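Local coordinates for protein putative oxidoreductase (Gluconobacter oxydans, PDB 3WJ7) that probably acts as a coenzyme-dependent reductase of the short-chain dehydrogenase/reductase (SDR) family, at residues A[190-194]-A[195-199]; A[221-224]-A[225-229]; A[253-256]-A[257-261]; A[333-337]-A[338-342]. One frame throughout, in Å; residues are numbered along the deposited sequence.

Interaction 1: A[190-194]-A[195-199]; sequences IKPTP and TGQMI
Thr193 and Gly196 form the capping bond that starts helix 194-203. Thr193 occupies the N-cap, and its OG1 accepts from Gly196 N at 2.9 Å along a fairly straight N-H line (160°). The torsion chi1 of 65° sets the hydroxyl between the backbone N and the carbonyl carbon, where it reaches forward over the first turn. The same oxygen is hydrogen-bonded to the carboxylate of Asp189. Among the backbone bonds, Gln197 N donates to Thr193 O (3.0 Å), and Met198 N to Pro194 O (2.9 Å) in the first full helical turn. Packing contacts lie beside this. The ring of Pro192 and the side chain of Gln197 run alongside each other, with Pro192 CG 3.3 Å from Gln197 OE1. The amide nitrogen of Gln197 turns instead to Asp201 OD1 one turn on, while Arg296 of the second subunit packs against the residue. Thr195 looks inward and rests on Thr183 and Val185 of strand 176-185. Pro194 has no N-H to be satisfied, which suits the first turn of a helix, and Thr193 OG1 meets the otherwise uncapped N-H of Gly196, joining the helix start to the preceding loop through Asp189.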
loop_
_atom_site.group_PDB
_atom_site.type_symbol
_atom_site.label_atom_id
_atom_site.label_comp_id
_atom_site.label_asym_id
_atom_site.label_seq_id
_atom_site.Cartn_x
_atom_site.Cartn_y
_atom_site.Cartn_z
ATOM N N ILE A 190 21.085 9.346 -16.908
ATOM C CA ILE A 190 21.181 10.604 -16.198
ATOM C C ILE A 190 20.785 10.501 -14.727
ATOM O O ILE A 190 21.502 10.979 -13.854
ATOM C CB ILE A 190 20.349 11.635 -16.973
ATOM C CG1 ILE A 190 21.150 12.039 -18.230
ATOM C CG2 ILE A 190 19.909 12.792 -16.075
ATOM C CD1 ILE A 190 20.353 12.677 -19.341
ATOM N N LYS A 191 19.664 9.847 -14.454
ATOM C CA LYS A 191 19.184 9.709 -13.095
ATOM C C LYS A 191 20.054 8.794 -12.247
ATOM O O LYS A 191 20.151 8.990 -11.016
ATOM C CB LYS A 191 17.768 9.116 -13.113
ATOM C CG LYS A 191 17.202 8.886 -11.723
ATOM C CD LYS A 191 15.927 8.073 -11.751
ATOM C CE LYS A 191 15.664 7.460 -10.385
ATOM N NZ LYS A 191 14.297 7.851 -9.942
ATOM N N PRO A 192 20.829 7.932 -12.927
ATOM C CA PRO A 192 20.963 6.501 -13.169
ATOM C C PRO A 192 19.706 5.755 -12.791
ATOM O O PRO A 192 19.243 5.852 -11.658
ATOM C CB PRO A 192 22.127 6.083 -12.249
ATOM C CG PRO A 192 22.206 7.163 -11.226
ATOM C CD PRO A 192 22.012 8.347 -12.149
ATOM N N THR A 193 19.155 5.026 -13.748
ATOM C CA THR A 193 18.353 3.814 -13.474
ATOM C C THR A 193 19.021 2.958 -12.376
ATOM O O THR A 193 20.213 3.121 -12.104
ATOM C CB THR A 193 18.354 2.896 -14.727
ATOM O OG1 THR A 193 19.699 2.417 -14.964
ATOM C CG2 THR A 193 17.858 3.633 -15.942
ATOM N N PRO A 194 18.275 2.031 -11.762
ATOM C CA PRO A 194 18.878 1.087 -10.778
ATOM C C PRO A 194 20.105 0.303 -11.304
ATOM O O PRO A 194 21.145 0.248 -10.609
ATOM C CB PRO A 194 17.741 0.121 -10.451
ATOM C CG PRO A 194 16.486 0.843 -10.864
ATOM C CD PRO A 194 16.810 1.937 -11.823
ATOM N N THR A 195 19.987 -0.279 -12.506
ATOM C CA THR A 195 21.085 -0.996 -13.137
ATOM C C THR A 195 22.308 -0.086 -13.425
ATOM O O THR A 195 23.472 -0.492 -13.171
ATOM C CB THR A 195 20.593 -1.803 -14.360
ATOM O OG1 THR A 195 19.684 -2.825 -13.902
ATOM C CG2 THR A 195 21.737 -2.462 -15.076
ATOM N N GLY A 196 22.060 1.142 -13.901
ATOM C CA GLY A 196 23.142 2.137 -13.968
ATOM C C GLY A 196 23.838 2.389 -12.617
ATOM O O GLY A 196 25.083 2.549 -12.558
ATOM N N GLN A 197 23.057 2.409 -11.525
ATOM C CA GLN A 197 23.584 2.824 -10.238
ATOM C C GLN A 197 24.462 1.682 -9.789
ATOM O O GLN A 197 25.603 1.894 -9.315
ATOM C CB GLN A 197 22.458 3.210 -9.246
ATOM C CG GLN A 197 22.864 3.818 -7.881
ATOM C CD GLN A 197 23.868 4.975 -7.975
ATOM O OE1 GLN A 197 23.540 6.082 -8.423
ATOM N NE2 GLN A 197 25.111 4.710 -7.560
ATOM N N MET A 198 23.985 0.453 -10.007
ATOM C CA MET A 198 24.856 -0.725 -9.779
ATOM C C MET A 198 26.176 -0.682 -10.565
ATOM O O MET A 198 27.236 -0.998 -10.032
ATOM C CB MET A 198 24.129 -1.999 -10.118
ATOM C CG MET A 198 23.336 -2.611 -8.969
ATOM S SD MET A 198 22.319 -3.889 -9.736
ATOM C CE MET A 198 22.584 -5.287 -8.684
ATOM N N ILE A 199 26.122 -0.253 -11.818
ATOM C CA ILE A 199 27.333 -0.254 -12.650
ATOM C C ILE A 199 28.267 0.825 -12.145
ATOM O O ILE A 199 29.457 0.600 -12.037
ATOM C CB ILE A 199 27.015 -0.068 -14.145
ATOM C CG1 ILE A 199 26.501 -1.377 -14.707
ATOM C CG2 ILE A 199 28.216 0.463 -14.907
ATOM C CD1 ILE A 199 25.326 -1.163 -15.640
#

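Interaction 2: A[221-224]-A[225-229]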
loop_
_atom_site.group_PDB
_atom_site.type_symbol
_atom_site.label_atom_id
_atom_site.label_comp_id
_atom_site.label_asym_id
_atom_site.label_seq_id
_atom_site.Cartn_x
_atom_site.Cartn_y
_atom_site.Cartn_z
ATOM N N ASP A 221 20.025 1.939 -27.017
ATOM C CA ASP A 221 19.851 2.342 -28.442
ATOM C C ASP A 221 19.261 1.216 -29.279
ATOM O O ASP A 221 18.655 1.443 -30.308
ATOM C CB ASP A 221 21.161 2.866 -29.023
ATOM C CG ASP A 221 21.543 4.247 -28.444
ATOM O OD1 ASP A 221 20.619 5.027 -28.176
ATOM O OD2 ASP A 221 22.747 4.562 -28.253
ATOM N N ASP A 222 19.412 -0.005 -28.803
ATOM C CA ASP A 222 18.840 -1.131 -29.483
ATOM C C ASP A 222 17.395 -1.265 -29.146
ATOM O O ASP A 222 16.627 -1.622 -30.025
ATOM C CB ASP A 222 19.594 -2.409 -29.168
ATOM C CG ASP A 222 20.912 -2.456 -29.862
ATOM O OD1 ASP A 222 21.035 -1.806 -30.920
ATOM O OD2 ASP A 222 21.846 -3.084 -29.344
ATOM N N VAL A 223 17.025 -0.978 -27.892
ATOM C CA VAL A 223 15.629 -0.865 -27.525
ATOM C C VAL A 223 14.952 0.158 -28.424
ATOM O O VAL A 223 13.863 -0.091 -28.978
ATOM C CB VAL A 223 15.491 -0.375 -26.075
ATOM C CG1 VAL A 223 14.045 -0.003 -25.737
ATOM C CG2 VAL A 223 16.014 -1.435 -25.131
ATOM N N ALA A 224 15.606 1.318 -28.533
ATOM C CA ALA A 224 15.081 2.434 -29.294
ATOM C C ALA A 224 14.827 2.038 -30.740
ATOM O O ALA A 224 13.738 2.262 -31.294
ATOM C CB ALA A 224 16.015 3.646 -29.201
ATOM N N GLU A 225 15.828 1.428 -31.349
ATOM C CA GLU A 225 15.756 1.078 -32.746
ATOM C C GLU A 225 14.615 0.072 -32.888
ATOM O O GLU A 225 13.769 0.181 -33.803
ATOM C CB GLU A 225 17.119 0.509 -33.200
ATOM C CG GLU A 225 17.137 -0.262 -34.528
ATOM C CD GLU A 225 16.852 0.558 -35.809
ATOM O OE1 GLU A 225 16.850 1.826 -35.793
ATOM O OE2 GLU A 225 16.642 -0.103 -36.858
ATOM N N GLY A 226 14.576 -0.892 -31.974
ATOM C CA GLY A 226 13.540 -1.919 -32.010
ATOM C C GLY A 226 12.123 -1.350 -31.981
ATOM O O GLY A 226 11.215 -1.937 -32.564
ATOM N N HIS A 227 11.918 -0.205 -31.320
ATOM C CA HIS A 227 10.619 0.453 -31.382
ATOM C C HIS A 227 10.321 0.895 -32.817
ATOM O O HIS A 227 9.188 0.788 -33.283
ATOM C CB HIS A 227 10.567 1.689 -30.484
ATOM C CG HIS A 227 10.463 1.398 -29.024
ATOM N ND1 HIS A 227 9.353 1.739 -28.277
ATOM C CD2 HIS A 227 11.349 0.864 -28.154
ATOM C CE1 HIS A 227 9.546 1.388 -27.017
ATOM N NE2 HIS A 227 10.748 0.853 -26.918
ATOM N N ALA A 228 11.332 1.408 -33.519
ATOM C CA ALA A 228 11.091 1.913 -34.866
ATOM C C ALA A 228 10.711 0.759 -35.776
ATOM O O ALA A 228 9.769 0.858 -36.582
ATOM C CB ALA A 228 12.297 2.683 -35.392
ATOM N N LEU A 229 11.430 -0.355 -35.600
ATOM C CA LEU A 229 11.183 -1.601 -36.364
ATOM C C LEU A 229 9.819 -2.165 -36.107
ATOM O O LEU A 229 9.251 -2.782 -36.994
ATOM C CB LEU A 229 12.225 -2.672 -36.008
ATOM C CG LEU A 229 13.651 -2.223 -36.340
ATOM C CD1 LEU A 229 14.711 -3.185 -35.795
ATOM C CD2 LEU A 229 13.737 -1.998 -37.846
#
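Val223 and His227 are brought side by side by their first torsions: CG1 of Val223 stands anti to the backbone N (chi1 170°), and CG of His227 stands anti to the carbonyl carbon (chi1 -75°). The two side chains point the same way from one flank of helix 220-233, an i to i+4 pair on a helix packed against the central sheet of the Rossmann fold. There the imidazole lies against Ile122 and Cys124 of strand 120-124 and Val29 of helix 24-35, while Val223 meets Pro181. The CB of His227 also sits 3.3 Å from Ala224 O. An alanine in place of His227 would remove the ring and would probably leave a gap between Val223, Val29 and the sheet. Regular helical bonds hold the backbone in step: Glu225 N donates to Asp221 O at 3.0 Å and Gly226 N to Asp222 O at 2.9 Å. The acidic side chains find their partners beyond the helix, Asp222 in a salt bridge to Arg322 and Glu225 in one to Arg36. At the start of its side chain, Glu225 CB rests 3.4 Å from Asp221 O.

Interaction 3: A[253-256]-A[257-261]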
loop_
_atom_site.group_PDB
_atom_site.type_symbol
_atom_site.label_atom_id
_atom_site.label_comp_id
_atom_site.label_asym_id
_atom_site.label_seq_id
_atom_site.Cartn_x
_atom_site.Cartn_y
_atom_site.Cartn_z
ATOM N N PHE A 253 29.297 -7.936 -13.338
ATOM C CA PHE A 253 30.247 -7.231 -12.476
ATOM C C PHE A 253 31.705 -7.549 -12.808
ATOM O O PHE A 253 32.531 -6.647 -12.790
ATOM C CB PHE A 253 29.952 -7.465 -11.000
ATOM C CG PHE A 253 28.651 -6.886 -10.546
ATOM C CD1 PHE A 253 27.837 -7.596 -9.669
ATOM C CD2 PHE A 253 28.251 -5.618 -10.977
ATOM C CE1 PHE A 253 26.635 -7.059 -9.245
ATOM C CE2 PHE A 253 27.052 -5.085 -10.578
ATOM C CZ PHE A 253 26.237 -5.805 -9.703
ATOM N N ARG A 254 31.994 -8.805 -13.147
ATOM C CA ARG A 254 33.250 -9.142 -13.842
ATOM C C ARG A 254 33.575 -8.182 -15.016
ATOM O O ARG A 254 34.672 -7.614 -15.040
ATOM C CB ARG A 254 33.268 -10.610 -14.306
ATOM C CG ARG A 254 33.730 -11.579 -13.220
ATOM C CD ARG A 254 33.292 -13.033 -13.449
ATOM N NE ARG A 254 32.608 -13.547 -12.252
ATOM C CZ ARG A 254 31.945 -14.700 -12.167
ATOM N NH1 ARG A 254 31.876 -15.524 -13.210
ATOM N NH2 ARG A 254 31.351 -15.039 -11.021
ATOM N N MET A 255 32.640 -7.989 -15.950
ATOM C CA MET A 255 32.852 -7.102 -17.111
ATOM C C MET A 255 33.075 -5.662 -16.673
ATOM O O MET A 255 34.055 -5.047 -17.078
ATOM C CB MET A 255 31.655 -7.080 -18.032
ATOM C CG MET A 255 31.540 -8.162 -19.065
ATOM S SD MET A 255 30.060 -7.873 -20.077
ATOM C CE MET A 255 29.975 -6.095 -19.977
ATOM N N VAL A 256 32.146 -5.124 -15.875
ATOM C CA VAL A 256 32.260 -3.761 -15.343
ATOM C C VAL A 256 33.659 -3.563 -14.776
ATOM O O VAL A 256 34.355 -2.634 -15.144
ATOM C CB VAL A 256 31.174 -3.417 -14.255
ATOM C CG1 VAL A 256 31.412 -2.050 -13.648
ATOM C CG2 VAL A 256 29.766 -3.440 -14.826
ATOM N N SER A 257 34.064 -4.452 -13.890
ATOM C CA SER A 257 35.330 -4.307 -13.209
ATOM C C SER A 257 36.524 -4.380 -14.108
ATOM O O SER A 257 37.474 -3.618 -13.901
ATOM C CB SER A 257 35.459 -5.345 -12.123
ATOM O OG SER A 257 34.436 -5.076 -11.178
ATOM N N GLN A 258 36.492 -5.302 -15.076
ATOM C CA GLN A 258 37.612 -5.431 -16.004
ATOM C C GLN A 258 37.735 -4.209 -16.933
ATOM O O GLN A 258 38.834 -3.721 -17.114
ATOM C CB GLN A 258 37.672 -6.800 -16.716
ATOM C CG GLN A 258 37.122 -6.912 -18.131
ATOM C CD GLN A 258 36.786 -8.366 -18.511
ATOM O OE1 GLN A 258 36.725 -8.713 -19.694
ATOM N NE2 GLN A 258 36.564 -9.219 -17.504
ATOM N N ILE A 259 36.614 -3.694 -17.441
ATOM C CA ILE A 259 36.572 -2.475 -18.238
ATOM C C ILE A 259 36.963 -1.224 -17.420
ATOM O O ILE A 259 37.613 -0.295 -17.939
ATOM C CB ILE A 259 35.171 -2.239 -18.838
ATOM C CG1 ILE A 259 34.766 -3.342 -19.817
ATOM C CG2 ILE A 259 35.122 -0.925 -19.603
ATOM C CD1 ILE A 259 33.262 -3.543 -19.892
ATOM N N ALA A 260 36.561 -1.183 -16.153
ATOM C CA ALA A 260 36.823 -0.007 -15.336
ATOM C C ALA A 260 38.188 -0.082 -14.663
ATOM O O ALA A 260 38.527 0.806 -13.876
ATOM C CB ALA A 260 35.738 0.167 -14.295
ATOM N N GLY A 261 38.959 -1.137 -14.963
ATOM C CA GLY A 261 40.256 -1.405 -14.299
ATOM C C GLY A 261 40.216 -1.533 -12.767
ATOM O O GLY A 261 41.123 -1.050 -12.075
#
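The peptide carbonyl of Phe253 is approached on both faces of its plane by Ser257. OG comes from one face and the backbone N from the other, each 2.9 Å from Phe253 O, and OG is the donor in the side-chain bond. Both lie tilted from the carbonyl plane. With chi1 at -64°, OG stands beside its own backbone N, from where it can bend back to the carbonyl one turn earlier. The phenyl ring of Phe253 meets Tyr210 edge-to-face and packs on Met198 and Cys202 of helix 194-203. A second pair one turn apart, Met255 and Ile259, points along a common direction, with Met255 CE 4.2 Å from Ile259 CD1. Val328 and Thr329 of helix 324-337 lie against this flank. The backbone continues with Gln258 N to Arg254 O, Ile259 N to Met255 O (2.9 Å) and Ala260 N to Val256 O (2.8 Å). Helix 249-259 then ends in a Schellman motif, where Gly261 takes a positive phi of 57°. A bound mercury(II) ion lies about 3 Å from the side chain of Ser257, which also touches Cys202. Since the buried hydroxyl gives its proton to Phe253 O, it satisfies its own donor inside the helix, and Phe253 O is gripped by two bonds instead of the usual one.

Interaction 4: A[333-337]-A[338-342]; sequences AWFRQ and HGRMK
The indole of Trp334 carries the imidazole of His338 on one face in an offset stack, the five-membered ring and the imidazole having centroids 3.9 Å apart and planes only 11° from parallel. His338 CB sits above the six-membered ring in a CH-pi contact, 4.0 Å from its centroid and almost on the ring normal. Trp334 NE1 and His338 NE2 are near each other, but the angle is poor for a hydrogen bond, and the pair is held by stacking. The torsion chi1 of Trp334, -165°, leaves CG beside the carbonyl carbon and leans the indole along the helix toward His338. A glycine in place of Trp334 would probably strip His338 of its stacking surface and set the imidazole free to turn. At the edge of the indole, CH2 lies 4.2 Å from Arg340 NH2, over one face of the guanidinium. Phe335 CD1 touches Arg340 CB at 3.8 Å, and Phe335 CB meets Met341 CG at 4.1 Å. Met341 CE reaches over the Arg336 guanidinium, 3.9 Å from NH2. The backbone that brings these groups together is a Schellman motif ending helix 324-337: Arg340 N donates to Phe335 O (2.8 Å), Gly339 N makes a weak bond to Arg336 O, and Gly339, at C-prime, has a phi of 85°. Further out, Arg340 NH1 is hydrogen-bonded to Ile190 O, while Pro187 and Arg188 touch Trp334. Leu200 of helix 194-203 packs on both Phe335 and Arg340, and Ala203 on Met341.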
loop_
_atom_site.group_PDB
_atom_site.type_symbol
_atom_site.label_atom_id
_atom_site.label_comp_id
_atom_site.label_asym_id
_atom_site.label_seq_id
_atom_site.Cartn_x
_atom_site.Cartn_y
_atom_site.Cartn_z
ATOM N N ALA A 333 31.794 4.777 -20.152
ATOM C CA ALA A 333 32.533 5.897 -20.755
ATOM C C ALA A 333 31.753 7.186 -20.486
ATOM O O ALA A 333 32.314 8.231 -20.129
ATOM C CB ALA A 333 32.779 5.701 -22.259
ATOM N N TRP A 334 30.445 7.104 -20.632
ATOM C CA TRP A 334 29.618 8.254 -20.362
ATOM C C TRP A 334 29.704 8.676 -18.874
ATOM O O TRP A 334 29.917 9.859 -18.571
ATOM C CB TRP A 334 28.204 7.976 -20.782
ATOM C CG TRP A 334 27.413 9.173 -20.857
ATOM C CD1 TRP A 334 27.217 9.987 -21.961
ATOM C CD2 TRP A 334 26.675 9.757 -19.793
ATOM N NE1 TRP A 334 26.399 11.029 -21.632
ATOM C CE2 TRP A 334 26.043 10.914 -20.311
ATOM C CE3 TRP A 334 26.491 9.425 -18.446
ATOM C CZ2 TRP A 334 25.230 11.732 -19.522
ATOM C CZ3 TRP A 334 25.679 10.230 -17.671
ATOM C CH2 TRP A 334 25.056 11.367 -18.208
ATOM N N PHE A 335 29.576 7.731 -17.944
ATOM C CA PHE A 335 29.714 8.094 -16.532
ATOM C C PHE A 335 31.051 8.799 -16.181
ATOM O O PHE A 335 31.061 9.685 -15.322
ATOM C CB PHE A 335 29.536 6.878 -15.615
ATOM C CG PHE A 335 28.149 6.312 -15.603
ATOM C CD1 PHE A 335 27.034 7.135 -15.446
ATOM C CD2 PHE A 335 27.957 4.941 -15.683
ATOM C CE1 PHE A 335 25.770 6.596 -15.395
ATOM C CE2 PHE A 335 26.675 4.393 -15.669
ATOM C CZ PHE A 335 25.586 5.221 -15.513
ATOM N N ARG A 336 32.157 8.395 -16.821
ATOM C CA ARG A 336 33.490 8.954 -16.537
ATOM C C ARG A 336 33.594 10.407 -17.023
ATOM O O ARG A 336 33.969 11.302 -16.263
ATOM C CB ARG A 336 34.569 8.097 -17.178
ATOM C CG ARG A 336 35.903 8.085 -16.433
ATOM C CD ARG A 336 36.742 6.884 -16.870
ATOM N NE ARG A 336 37.147 6.049 -15.731
ATOM C CZ ARG A 336 37.129 4.714 -15.723
ATOM N NH1 ARG A 336 36.712 4.043 -16.786
ATOM N NH2 ARG A 336 37.520 4.046 -14.641
ATOM N N GLN A 337 33.214 10.632 -18.279
ATOM C CA GLN A 337 33.177 11.962 -18.879
ATOM C C GLN A 337 32.229 12.925 -18.197
ATOM O O GLN A 337 32.413 14.136 -18.295
ATOM C CB GLN A 337 32.763 11.876 -20.349
ATOM C CG GLN A 337 33.711 11.084 -21.220
ATOM C CD GLN A 337 33.084 10.739 -22.547
ATOM O OE1 GLN A 337 32.085 11.343 -22.941
ATOM N NE2 GLN A 337 33.654 9.752 -23.240
ATOM N N HIS A 338 31.196 12.418 -17.537
ATOM C CA HIS A 338 30.160 13.310 -17.023
ATOM C C HIS A 338 30.243 13.455 -15.516
ATOM O O HIS A 338 29.344 13.971 -14.875
ATOM C CB HIS A 338 28.780 12.915 -17.570
ATOM C CG HIS A 338 28.624 13.217 -19.032
ATOM N ND1 HIS A 338 27.863 14.269 -19.504
ATOM C CD2 HIS A 338 29.185 12.643 -20.127
ATOM C CE1 HIS A 338 27.943 14.317 -20.827
ATOM N NE2 HIS A 338 28.738 13.341 -21.229
ATOM N N GLY A 339 31.361 13.002 -14.964
ATOM C CA GLY A 339 31.703 13.247 -13.593
ATOM C C GLY A 339 31.097 12.277 -12.619
ATOM O O GLY A 339 31.257 12.449 -11.408
ATOM N N ARG A 340 30.411 11.249 -13.107
ATOM C CA ARG A 340 29.586 10.446 -12.202
ATOM C C ARG A 340 30.391 9.544 -11.300
ATOM O O ARG A 340 29.877 9.033 -10.320
ATOM C CB ARG A 340 28.530 9.644 -12.949
ATOM C CG ARG A 340 27.498 10.502 -13.636
ATOM C CD ARG A 340 26.997 11.610 -12.721
ATOM N NE ARG A 340 26.135 12.503 -13.476
ATOM C CZ ARG A 340 24.878 12.213 -13.801
ATOM N NH1 ARG A 340 24.336 11.049 -13.424
ATOM N NH2 ARG A 340 24.163 13.083 -14.511
ATOM N N MET A 341 31.662 9.364 -11.619
ATOM C CA MET A 341 32.525 8.532 -10.784
ATOM C C MET A 341 33.276 9.329 -9.682
ATOM O O MET A 341 34.418 9.031 -9.350
ATOM C CB MET A 341 33.411 7.697 -11.704
ATOM C CG MET A 341 32.555 7.161 -12.841
ATOM S SD MET A 341 33.037 5.670 -13.701
ATOM C CE MET A 341 34.338 5.009 -12.642
ATOM N N LYS A 342 32.580 10.328 -9.122
ATOM C CA LYS A 342 33.071 11.292 -8.115
ATOM C C LYS A 342 31.944 12.269 -7.725
ATOM O O LYS A 342 30.871 11.868 -7.248
ATOM C CB LYS A 342 34.264 12.101 -8.636
ATOM C CG LYS A 342 35.612 11.748 -8.013
ATOM C CD LYS A 342 36.613 12.899 -8.155
ATOM C CE LYS A 342 37.002 13.127 -9.615
ATOM N NZ LYS A 342 37.357 14.542 -9.920
#

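Following the chain, the four contacts come in series, none nested in or crossing another, and each closes only a turn or so of backbone. Interaction 1 joins the loop after strand 176-185 to helix 194-203. Interaction 2 follows within helix 220-233, against the central sheet; its centre lies about 20 Å from that of interaction 1, and it touches none of the other three. Interactions 3 and 4 end helices 249-259 and 324-337. These two helix ends gather round interaction 1: Val256 CG1 lies on Ile199 O, and the Phe335 ring approaches Gly196 O. A weak contact of Arg336 NH2 with Ala260 O joins interactions 3 and 4.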